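Local coordinates for putative aliphatic sulfonates-binding protein (Escherichia coli, PDB 2X26) that probably serves as the periplasmic binding protein of an ABC-type transport system that takes up aliphatic sulfonates, at residues A[65-76]-A[274-285]; A[76-86]-A[244-253]. One frame throughout, in Å; residues are numbered along the deposited sequence.

Contact 1: residues A[65-76]-A[274-285]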
loop_
_atom_site.group_PDB
_atom_site.type_symbol
_atom_site.label_atom_id
_atom_site.label_comp_id
_atom_site.label_asym_id
_atom_site.label_seq_id
_atom_site.Cartn_x
_atom_site.Cartn_y
_atom_site.Cartn_z
ATOM N N ILE A 65 0.917 -5.580 -9.356
ATOM C CA ILE A 65 0.721 -6.762 -10.214
ATOM C C ILE A 65 0.253 -6.288 -11.595
ATOM O O ILE A 65 0.772 -6.752 -12.636
ATOM C CB ILE A 65 -0.333 -7.733 -9.597
ATOM C CG1 ILE A 65 0.202 -8.262 -8.286
ATOM C CG2 ILE A 65 -0.649 -8.868 -10.616
ATOM C CD1 ILE A 65 -0.859 -9.060 -7.396
ATOM N N PHE A 66 -0.710 -5.375 -11.626
ATOM C CA PHE A 66 -1.133 -4.793 -12.935
ATOM C C PHE A 66 0.016 -4.149 -13.721
ATOM O O PHE A 66 0.165 -4.401 -14.915
ATOM C CB PHE A 66 -2.241 -3.756 -12.749
ATOM C CG PHE A 66 -3.558 -4.339 -12.445
ATOM C CD1 PHE A 66 -4.504 -4.496 -13.433
ATOM C CD2 PHE A 66 -3.866 -4.729 -11.149
ATOM C CE1 PHE A 66 -5.731 -5.050 -13.142
ATOM C CE2 PHE A 66 -5.103 -5.275 -10.858
ATOM C CZ PHE A 66 -6.027 -5.448 -11.860
ATOM N N ALA A 67 0.830 -3.347 -13.054
ATOM C CA ALA A 67 1.938 -2.665 -13.761
ATOM C C ALA A 67 2.990 -3.680 -14.259
ATOM O O ALA A 67 3.481 -3.610 -15.384
ATOM C CB ALA A 67 2.588 -1.569 -12.808
ATOM N N GLN A 68 3.307 -4.668 -13.426
ATOM C CA GLN A 68 4.373 -5.574 -13.781
ATOM C C GLN A 68 3.884 -6.502 -14.867
ATOM O O GLN A 68 4.643 -6.902 -15.760
ATOM C CB GLN A 68 4.933 -6.292 -12.523
ATOM C CG GLN A 68 5.541 -5.195 -11.539
ATOM C CD GLN A 68 5.768 -5.688 -10.097
ATOM O OE1 GLN A 68 5.185 -6.701 -9.638
ATOM N NE2 GLN A 68 6.611 -4.957 -9.376
ATOM N N ALA A 69 2.599 -6.848 -14.821
ATOM C CA ALA A 69 2.060 -7.753 -15.827
ATOM C C ALA A 69 2.134 -7.102 -17.203
ATOM O O ALA A 69 2.164 -7.790 -18.246
ATOM C CB ALA A 69 0.626 -8.110 -15.494
ATOM N N ALA A 70 2.113 -5.785 -17.200
ATOM C CA ALA A 70 2.290 -4.971 -18.451
ATOM C C ALA A 70 3.742 -4.679 -18.842
ATOM O O ALA A 70 4.006 -3.831 -19.726
ATOM C CB ALA A 70 1.528 -3.671 -18.330
ATOM N N GLY A 71 4.674 -5.320 -18.166
ATOM C CA GLY A 71 6.076 -5.146 -18.511
ATOM C C GLY A 71 6.818 -4.061 -17.730
ATOM O O GLY A 71 8.013 -3.910 -17.952
ATOM N N ALA A 72 6.195 -3.356 -16.781
ATOM C CA ALA A 72 6.958 -2.363 -16.033
ATOM C C ALA A 72 8.034 -3.056 -15.206
ATOM O O ALA A 72 7.808 -4.152 -14.641
ATOM C CB ALA A 72 6.075 -1.476 -15.200
ATOM N N ASP A 73 9.226 -2.476 -15.182
ATOM C CA ASP A 73 10.354 -3.117 -14.484
ATOM C C ASP A 73 10.465 -2.588 -13.041
ATOM O O ASP A 73 11.540 -2.592 -12.440
ATOM C CB ASP A 73 11.670 -2.917 -15.238
ATOM C CG ASP A 73 12.830 -3.783 -14.674
ATOM O OD1 ASP A 73 12.595 -4.847 -14.036
ATOM O OD2 ASP A 73 14.000 -3.379 -14.875
ATOM N N LEU A 74 9.347 -2.215 -12.458
ATOM C CA LEU A 74 9.366 -1.613 -11.109
ATOM C C LEU A 74 9.632 -2.652 -10.049
ATOM O O LEU A 74 9.045 -3.730 -10.095
ATOM C CB LEU A 74 8.019 -1.021 -10.834
ATOM C CG LEU A 74 7.573 -0.090 -11.929
ATOM C CD1 LEU A 74 6.150 0.382 -11.558
ATOM C CD2 LEU A 74 8.536 1.107 -12.061
ATOM N N VAL A 75 10.511 -2.356 -9.102
ATOM C CA VAL A 75 10.965 -3.369 -8.146
ATOM C C VAL A 75 10.366 -3.087 -6.790
ATOM O O VAL A 75 10.167 -1.898 -6.424
ATOM C CB VAL A 75 12.493 -3.414 -8.040
ATOM C CG1 VAL A 75 13.082 -3.907 -9.356
ATOM C CG2 VAL A 75 13.110 -2.071 -7.659
ATOM N N TYR A 76 10.099 -4.168 -6.038
ATOM C CA TYR A 76 9.657 -4.047 -4.654
ATOM C C TYR A 76 10.889 -3.804 -3.788
ATOM O O TYR A 76 11.769 -4.674 -3.686
ATOM C CB TYR A 76 8.997 -5.348 -4.209
ATOM C CG TYR A 76 7.788 -5.774 -5.010
ATOM C CD1 TYR A 76 6.488 -5.340 -4.656
ATOM C CD2 TYR A 76 7.917 -6.637 -6.062
ATOM C CE1 TYR A 76 5.353 -5.750 -5.388
ATOM C CE2 TYR A 76 6.800 -7.059 -6.819
ATOM C CZ TYR A 76 5.520 -6.606 -6.472
ATOM O OH TYR A 76 4.407 -7.024 -7.189
ATOM N N VAL A 274 -5.365 -9.619 -15.124
ATOM C CA VAL A 274 -4.176 -9.149 -15.840
ATOM C C VAL A 274 -3.899 -10.098 -16.978
ATOM O O VAL A 274 -4.286 -11.267 -16.899
ATOM C CB VAL A 274 -2.931 -9.122 -14.901
ATOM C CG1 VAL A 274 -3.110 -8.080 -13.862
ATOM C CG2 VAL A 274 -2.711 -10.491 -14.257
ATOM N N PRO A 275 -3.197 -9.622 -18.037
ATOM C CA PRO A 275 -3.070 -10.414 -19.248
ATOM C C PRO A 275 -1.944 -11.451 -19.209
ATOM O O PRO A 275 -1.869 -12.311 -20.107
ATOM C CB PRO A 275 -2.744 -9.350 -20.325
ATOM C CG PRO A 275 -2.065 -8.265 -19.604
ATOM C CD PRO A 275 -2.673 -8.242 -18.223
ATOM N N LYS A 276 -1.057 -11.346 -18.218
ATOM C CA LYS A 276 0.169 -12.160 -18.164
ATOM C C LYS A 276 0.424 -12.697 -16.774
ATOM O O LYS A 276 0.075 -12.072 -15.779
ATOM C CB LYS A 276 1.413 -11.351 -18.614
ATOM C CG LYS A 276 1.538 -11.164 -20.137
ATOM C CD LYS A 276 2.969 -10.751 -20.599
ATOM C CE LYS A 276 2.932 -10.101 -21.994
ATOM N NZ LYS A 276 2.648 -11.057 -23.098
ATOM N N LYS A 277 1.041 -13.869 -16.710
ATOM C CA LYS A 277 1.600 -14.357 -15.459
ATOM C C LYS A 277 2.830 -13.486 -15.214
ATOM O O LYS A 277 3.461 -13.020 -16.164
ATOM C CB LYS A 277 1.935 -15.855 -15.573
ATOM C CG LYS A 277 1.701 -16.645 -14.289
ATOM C CD LYS A 277 2.133 -18.087 -14.442
ATOM C CE LYS A 277 2.087 -18.846 -13.098
ATOM N NZ LYS A 277 3.058 -18.357 -12.044
ATOM N N VAL A 278 3.126 -13.159 -13.974
ATOM C CA VAL A 278 4.312 -12.339 -13.702
ATOM C C VAL A 278 5.303 -13.206 -12.903
ATOM O O VAL A 278 4.890 -14.101 -12.184
ATOM C CB VAL A 278 3.952 -11.041 -12.905
ATOM C CG1 VAL A 278 5.194 -10.118 -12.671
ATOM C CG2 VAL A 278 2.872 -10.274 -13.618
ATOM N N ASP A 279 6.591 -12.937 -13.022
ATOM C CA ASP A 279 7.568 -13.584 -12.163
ATOM C C ASP A 279 7.851 -12.617 -11.001
ATOM O O ASP A 279 8.766 -11.794 -11.097
ATOM C CB ASP A 279 8.861 -13.837 -12.955
ATOM C CG ASP A 279 9.912 -14.602 -12.146
ATOM O OD1 ASP A 279 9.674 -14.881 -10.944
ATOM O OD2 ASP A 279 10.975 -14.941 -12.717
ATOM N N ILE A 280 7.080 -12.687 -9.911
ATOM C CA ILE A 280 7.225 -11.676 -8.861
ATOM C C ILE A 280 8.651 -11.621 -8.295
ATOM O O ILE A 280 9.163 -10.528 -8.015
ATOM C CB ILE A 280 6.218 -11.898 -7.672
ATOM C CG1 ILE A 280 4.780 -11.711 -8.179
ATOM C CG2 ILE A 280 6.572 -11.000 -6.393
ATOM C CD1 ILE A 280 4.539 -10.302 -8.687
ATOM N N ARG A 281 9.286 -12.790 -8.143
ATOM C CA ARG A 281 10.610 -12.806 -7.560
ATOM C C ARG A 281 11.647 -12.023 -8.367
ATOM O O ARG A 281 12.564 -11.487 -7.777
ATOM C CB ARG A 281 11.095 -14.231 -7.318
ATOM C CG ARG A 281 10.325 -14.884 -6.151
ATOM C CD ARG A 281 10.475 -16.373 -6.252
ATOM N NE ARG A 281 9.713 -17.106 -5.255
ATOM C CZ ARG A 281 8.493 -17.612 -5.447
ATOM N NH1 ARG A 281 7.850 -17.424 -6.596
ATOM N NH2 ARG A 281 7.920 -18.313 -4.480
ATOM N N GLN A 282 11.478 -11.929 -9.686
ATOM C CA GLN A 282 12.395 -11.157 -10.549
ATOM C C GLN A 282 12.331 -9.644 -10.224
ATOM O O GLN A 282 13.294 -8.896 -10.487
ATOM C CB GLN A 282 12.046 -11.429 -12.044
ATOM C CG GLN A 282 13.060 -10.922 -13.121
ATOM C CD GLN A 282 12.962 -9.435 -13.500
ATOM O OE1 GLN A 282 11.875 -8.808 -13.497
ATOM N NE2 GLN A 282 14.116 -8.863 -13.847
ATOM N N ARG A 283 11.204 -9.217 -9.634
ATOM C CA ARG A 283 10.948 -7.818 -9.306
ATOM C C ARG A 283 11.288 -7.472 -7.855
ATOM O O ARG A 283 11.017 -6.356 -7.434
ATOM C CB ARG A 283 9.479 -7.439 -9.578
ATOM C CG ARG A 283 9.020 -7.620 -11.027
ATOM C CD ARG A 283 9.772 -6.712 -12.000
ATOM N NE ARG A 283 8.945 -6.406 -13.178
ATOM C CZ ARG A 283 8.730 -7.236 -14.197
ATOM N NH1 ARG A 283 9.246 -8.461 -14.193
ATOM N NH2 ARG A 283 7.966 -6.852 -15.225
ATOM N N ILE A 284 11.849 -8.417 -7.092
ATOM C CA ILE A 284 12.233 -8.156 -5.710
ATOM C C ILE A 284 13.650 -7.560 -5.669
ATOM O O ILE A 284 14.576 -8.124 -6.254
ATOM C CB ILE A 284 12.014 -9.414 -4.824
ATOM C CG1 ILE A 284 10.505 -9.588 -4.617
ATOM C CG2 ILE A 284 12.664 -9.251 -3.459
ATOM C CD1 ILE A 284 10.109 -10.871 -4.015
ATOM N N TRP A 285 13.791 -6.375 -5.065
ATOM C CA TRP A 285 15.099 -5.757 -4.897
ATOM C C TRP A 285 15.784 -6.351 -3.681
ATOM O O TRP A 285 15.212 -6.352 -2.564
ATOM C CB TRP A 285 14.984 -4.241 -4.786
ATOM C CG TRP A 285 16.302 -3.493 -4.577
ATOM C CD1 TRP A 285 17.341 -3.423 -5.440
ATOM C CD2 TRP A 285 16.682 -2.723 -3.415
ATOM N NE1 TRP A 285 18.371 -2.660 -4.896
ATOM C CE2 TRP A 285 17.977 -2.207 -3.659
ATOM C CE3 TRP A 285 16.041 -2.416 -2.196
ATOM C CZ2 TRP A 285 18.658 -1.386 -2.732
ATOM C CZ3 TRP A 285 16.702 -1.600 -1.256
ATOM C CH2 TRP A 285 18.015 -1.094 -1.529
#

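Contact 2: residues A[76-86]-A[244-253]. With GOL (glycerol), chain C.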
loop_
_atom_site.group_PDB
_atom_site.type_symbol
_atom_site.label_atom_id
_atom_site.label_comp_id
_atom_site.label_asym_id
_atom_site.label_seq_id
_atom_site.Cartn_x
_atom_site.Cartn_y
_atom_site.Cartn_z
ATOM N N TYR A 76 10.099 -4.168 -6.038
ATOM C CA TYR A 76 9.657 -4.047 -4.654
ATOM C C TYR A 76 10.889 -3.804 -3.788
ATOM O O TYR A 76 11.769 -4.674 -3.686
ATOM C CB TYR A 76 8.997 -5.348 -4.209
ATOM C CG TYR A 76 7.788 -5.774 -5.010
ATOM C CD1 TYR A 76 6.488 -5.340 -4.656
ATOM C CD2 TYR A 76 7.917 -6.637 -6.062
ATOM C CE1 TYR A 76 5.353 -5.750 -5.388
ATOM C CE2 TYR A 76 6.800 -7.059 -6.819
ATOM C CZ TYR A 76 5.520 -6.606 -6.472
ATOM O OH TYR A 76 4.407 -7.024 -7.189
ATOM N N VAL A 77 10.967 -2.630 -3.193
ATOM C CA VAL A 77 12.093 -2.291 -2.345
ATOM C C VAL A 77 11.821 -2.561 -0.850
ATOM O O VAL A 77 12.770 -2.692 -0.074
ATOM C CB VAL A 77 12.636 -0.832 -2.535
ATOM C CG1 VAL A 77 13.410 -0.661 -3.896
ATOM C CG2 VAL A 77 11.525 0.237 -2.309
ATOM N N GLY A 78 10.554 -2.626 -0.446
ATOM C CA GLY A 78 10.222 -2.793 0.979
ATOM C C GLY A 78 8.799 -3.261 1.121
ATOM O O GLY A 78 7.957 -2.985 0.269
ATOM N N VAL A 79 8.502 -3.902 2.245
ATOM C CA VAL A 79 7.112 -4.365 2.514
ATOM C C VAL A 79 6.740 -4.069 3.979
ATOM O O VAL A 79 7.588 -4.084 4.897
ATOM C CB VAL A 79 6.936 -5.899 2.206
ATOM C CG1 VAL A 79 7.901 -6.773 3.087
ATOM C CG2 VAL A 79 5.458 -6.346 2.344
ATOM N N GLU A 80 5.479 -3.716 4.182
ATOM C CA GLU A 80 4.896 -3.491 5.536
ATOM C C GLU A 80 3.943 -4.649 5.827
ATOM O O GLU A 80 3.405 -5.254 4.887
ATOM C CB GLU A 80 4.064 -2.212 5.502
ATOM C CG GLU A 80 4.889 -1.003 5.236
ATOM C CD GLU A 80 4.146 0.283 4.889
ATOM O OE1 GLU A 80 3.337 0.392 3.916
ATOM O OE2 GLU A 80 4.507 1.270 5.516
ATOM N N PRO A 81 3.640 -4.896 7.113
ATOM C CA PRO A 81 2.756 -6.036 7.430
ATOM C C PRO A 81 1.362 -5.823 6.887
ATOM O O PRO A 81 0.943 -4.706 6.737
ATOM C CB PRO A 81 2.703 -6.041 8.965
ATOM C CG PRO A 81 3.924 -5.175 9.414
ATOM C CD PRO A 81 4.096 -4.162 8.311
ATOM N N PRO A 82 0.641 -6.902 6.631
ATOM C CA PRO A 82 -0.739 -6.762 6.238
ATOM C C PRO A 82 -1.618 -6.190 7.377
ATOM O O PRO A 82 -1.233 -6.250 8.541
ATOM C CB PRO A 82 -1.188 -8.220 5.998
ATOM C CG PRO A 82 -0.284 -9.064 6.679
ATOM C CD PRO A 82 1.014 -8.301 6.882
ATOM N N LYS A 83 -2.778 -5.663 6.989
ATOM C CA LYS A 83 -3.721 -5.079 7.953
ATOM C C LYS A 83 -5.017 -5.844 7.849
ATOM O O LYS A 83 -5.998 -5.319 7.323
ATOM C CB LYS A 83 -3.990 -3.593 7.611
ATOM C CG LYS A 83 -2.752 -2.676 7.650
ATOM C CD LYS A 83 -3.162 -1.153 7.637
ATOM C CE LYS A 83 -4.347 -0.769 6.696
ATOM N NZ LYS A 83 -5.134 0.540 7.020
ATOM N N PRO A 84 -5.060 -7.070 8.402
ATOM C CA PRO A 84 -6.300 -7.875 8.182
ATOM C C PRO A 84 -7.561 -7.295 8.809
ATOM O O PRO A 84 -8.642 -7.486 8.253
ATOM C CB PRO A 84 -5.970 -9.213 8.814
ATOM C CG PRO A 84 -4.853 -8.957 9.806
ATOM C CD PRO A 84 -4.041 -7.820 9.152
ATOM N N LYS A 85 -7.405 -6.524 9.880
ATOM C CA LYS A 85 -8.533 -5.904 10.582
ATOM C C LYS A 85 -9.062 -4.639 9.913
ATOM O O LYS A 85 -10.081 -4.114 10.330
ATOM C CB LYS A 85 -8.139 -5.563 12.017
ATOM C CG LYS A 85 -7.869 -6.848 12.829
ATOM C CD LYS A 85 -7.229 -6.541 14.188
ATOM C CE LYS A 85 -7.658 -7.621 15.233
ATOM N NZ LYS A 85 -6.793 -7.723 16.466
ATOM N N ALA A 86 -8.365 -4.198 8.864
ATOM C CA ALA A 86 -8.681 -2.982 8.139
ATOM C C ALA A 86 -9.364 -3.269 6.784
ATOM O O ALA A 86 -9.759 -2.360 6.069
ATOM C CB ALA A 86 -7.354 -2.244 7.917
ATOM N N HIS A 244 -7.098 -0.296 13.808
ATOM C CA HIS A 244 -7.165 -1.502 12.969
ATOM C C HIS A 244 -5.809 -1.850 12.356
ATOM O O HIS A 244 -5.734 -2.777 11.549
ATOM C CB HIS A 244 -8.201 -1.346 11.853
ATOM C CG HIS A 244 -9.572 -1.037 12.358
ATOM N ND1 HIS A 244 -10.430 -0.181 11.700
ATOM C CD2 HIS A 244 -10.226 -1.456 13.469
ATOM C CE1 HIS A 244 -11.562 -0.096 12.379
ATOM N NE2 HIS A 244 -11.465 -0.861 13.458
ATOM N N ARG A 245 -4.753 -1.106 12.712
ATOM C CA ARG A 245 -3.419 -1.341 12.117
ATOM C C ARG A 245 -2.501 -2.032 13.084
ATOM O O ARG A 245 -2.548 -1.749 14.314
ATOM C CB ARG A 245 -2.755 -0.010 11.793
ATOM C CG ARG A 245 -3.534 0.771 10.725
ATOM C CD ARG A 245 -2.895 2.133 10.640
ATOM N NE ARG A 245 -1.756 2.118 9.726
ATOM C CZ ARG A 245 -0.497 2.449 10.014
ATOM N NH1 ARG A 245 -0.106 2.775 11.259
ATOM N NH2 ARG A 245 0.392 2.422 8.999
ATOM N N PRO A 246 -1.702 -2.970 12.580
ATOM C CA PRO A 246 -0.701 -3.565 13.454
ATOM C C PRO A 246 0.494 -2.608 13.599
ATOM O O PRO A 246 0.596 -1.634 12.850
ATOM C CB PRO A 246 -0.259 -4.812 12.644
ATOM C CG PRO A 246 -0.342 -4.377 11.265
ATOM C CD PRO A 246 -1.590 -3.481 11.194
ATOM N N PRO A 247 1.421 -2.885 14.540
ATOM C CA PRO A 247 2.642 -2.070 14.523
ATOM C C PRO A 247 3.334 -2.207 13.160
ATOM O O PRO A 247 3.407 -3.320 12.610
ATOM C CB PRO A 247 3.499 -2.719 15.639
ATOM C CG PRO A 247 2.452 -3.284 16.609
ATOM C CD PRO A 247 1.414 -3.862 15.656
ATOM N N THR A 248 3.774 -1.096 12.583
ATOM C CA THR A 248 4.339 -1.138 11.255
ATOM C C THR A 248 5.819 -1.413 11.332
ATOM O O THR A 248 6.504 -0.938 12.251
ATOM C CB THR A 248 4.157 0.206 10.595
ATOM O OG1 THR A 248 2.771 0.336 10.298
ATOM C CG2 THR A 248 4.976 0.327 9.263
ATOM N N THR A 249 6.300 -2.245 10.416
ATOM C CA THR A 249 7.720 -2.405 10.172
ATOM C C THR A 249 7.855 -2.212 8.655
ATOM O O THR A 249 6.917 -2.429 7.932
ATOM C CB THR A 249 8.230 -3.800 10.579
ATOM O OG1 THR A 249 7.470 -4.829 9.908
ATOM C CG2 THR A 249 8.112 -4.006 12.138
ATOM N N ILE A 250 8.995 -1.738 8.194
ATOM C CA ILE A 250 9.312 -1.804 6.759
ATOM C C ILE A 250 10.593 -2.647 6.612
ATOM O O ILE A 250 11.642 -2.340 7.222
ATOM C CB ILE A 250 9.469 -0.439 6.118
ATOM C CG1 ILE A 250 8.156 0.355 6.333
ATOM C CG2 ILE A 250 9.668 -0.631 4.582
ATOM C CD1 ILE A 250 8.263 1.841 6.187
ATOM N N LYS A 251 10.465 -3.739 5.874
ATOM C CA LYS A 251 11.532 -4.719 5.737
ATOM C C LYS A 251 11.813 -5.066 4.286
ATOM O O LYS A 251 10.965 -4.936 3.416
ATOM C CB LYS A 251 11.105 -6.019 6.469
ATOM C CG LYS A 251 10.792 -5.857 7.947
ATOM C CD LYS A 251 10.390 -7.237 8.534
ATOM C CE LYS A 251 10.039 -7.164 10.018
ATOM N NZ LYS A 251 10.120 -8.540 10.574
ATOM N N PRO A 252 13.039 -5.549 4.013
ATOM C CA PRO A 252 13.248 -6.161 2.707
ATOM C C PRO A 252 12.216 -7.246 2.505
ATOM O O PRO A 252 11.759 -7.860 3.484
ATOM C CB PRO A 252 14.647 -6.798 2.831
ATOM C CG PRO A 252 15.277 -6.163 4.023
ATOM C CD PRO A 252 14.171 -5.754 4.942
ATOM N N VAL A 253 11.814 -7.446 1.257
ATOM C CA VAL A 253 10.847 -8.445 0.892
ATOM C C VAL A 253 11.479 -9.829 0.962
ATOM O O VAL A 253 12.402 -10.137 0.208
ATOM C CB VAL A 253 10.322 -8.174 -0.532
ATOM C CG1 VAL A 253 9.118 -9.079 -0.842
ATOM C CG2 VAL A 253 9.865 -6.695 -0.642
HETATM C C1 GOL C . 0.691 2.693 5.049
HETATM O O1 GOL C . 1.674 2.860 4.026
HETATM C C2 GOL C . -0.159 1.459 4.735
HETATM O O2 GOL C . -1.596 1.734 4.637
HETATM C C3 GOL C . 0.228 0.653 5.973
HETATM O O3 GOL C . -0.648 0.969 7.023
HETATM O O HOH W 1 13.221 -5.850 -0.837
HETATM O O HOH W 2 7.404 -5.625 7.167
HETATM O O HOH W 3 -2.660 2.233 7.167
HETATM O O HOH W 4 -4.950 -5.308 11.025
#

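Contact 1: residues A[65-76]-A[274-285]
The C-terminal end of helix 62-69, closed by a Schellman motif at Gly-71, and strand 74-80 are clasped by the loop 274-285, with Arg-283 reaching for Ala-72. Its guanidinium grips one carbonyl side-on: NE lies 2.9 Å and NH2 2.8 Å from Ala-72 O, which sits in the guanidinium plane. A bend at chi2 (-63°) folds the arginine's aliphatic part back against the amide of Gln-68, whose NE2 donates to Leu-74 O. Nearby, Tyr-76 and Ile-284 form a single bridge, Tyr-76 N to Arg-283 O (2.8 Å) and Trp-285 N to Tyr-76 O (3.0 Å). The helix side is apolar. Val-274 CG1 lies over one face of the Phe-66 ring in a CH-pi contact, 4.0 Å from its centroid, while Ala-69 CB is pressed between Val-274 CB and Val-278 CG2 (3.6 Å to the latter). Replacing Arg-283 by a leucine would probably take from Ala-72 O the arginine's two N-H groups and leave the turn after the helix less firmly tied. Asp-73 pairs with Arg-192 and lies near Arg-283 only as an opposite charge, so the arginine's hold on this segment rests on a neutral carbonyl rather than a salt bridge.

Contact 2: residues A[76-86]-A[244-253]
Val-79 and Lys-251 form the one beta bridge here, an antiparallel hydrogen-bonded pair with Val-79 N to Lys-251 O at 2.9 Å and Lys-251 N to Val-79 O at 3.1 Å. CA-H...O contacts extend the backbone pairing, among them Glu-80 CA to Thr-249 O (3.3 Å). Thr-249 N, by contrast, is buried without a polar partner.

Apolar contacts flank the bridge. Val-253 CG2 packs against Tyr-76 CB (3.9 Å) and Val-79 CB, and Ile-250 runs alongside Glu-80 in the same direction, CG1 to CG 3.7 Å. Farther on the contact is proline-rich: the Pro-246 ring meets Pro-81 CB through CG, which also lies against a carbonyl, 3.4 Å from Pro-82 O. Lys-83 crosses Arg-245 obliquely, aliphatic carbon to aliphatic carbon.

Water and glycerol supply further polar links. Thr-249 OG1, set between its backbone N and carbonyl carbon (chi1 56°), shares a water with Val-79 O; another water joins Lys-85 N to His-244 O. A third accepts from Lys-83 NZ and Arg-245 NE, bridging two like charges. The glycerol, probably from the crystallisation liquor, takes hydrogen bonds at O3 from Arg-245 NE and NH2 (2.7 Å from NH2) and donates from O1 to Glu-80 OE1 (3.0 Å). Arg-245 is also salt-bridged to Asp-213, and Glu-80 is held by Tyr-188 and Ser-186.

Strand 74-80 is outermost in its sheet, beside strand 186-191, with a classic beta bulge at Val-77 and Gly-78 facing Tyr-188. Residues 81-86 then cross to strand 87-92 of the second sheet, as in the hinge of type II periplasmic binding proteins, while 244-253 runs beside them from helix 235-243 to helix 255-270 and touches helix 199-218 through Arg-245 and Ile-250.

Strand 74-80 joins the two contacts, whose centres lie about 20 Å apart: residues up to Tyr-76 belong to contact 1, those from Tyr-76 on to contact 2. They also touch directly, Trp-285 CE3 packing 3.6 Å from Val-77 CG1 and Ile-284 CD1 lying 3.8 Å from Val-253 CG1. In the chain, contact 2 is nested within the loop that contact 1 closes. Contact 1 is the more peripheral, its centre about 16 Å from that of the chain, against about 8 Å for contact 2. Glycerol is bound at contact 2, where the chain passes between the two sheets, and also bonds to Gly-12 O, a position consistent with the interdomain cleft of this family.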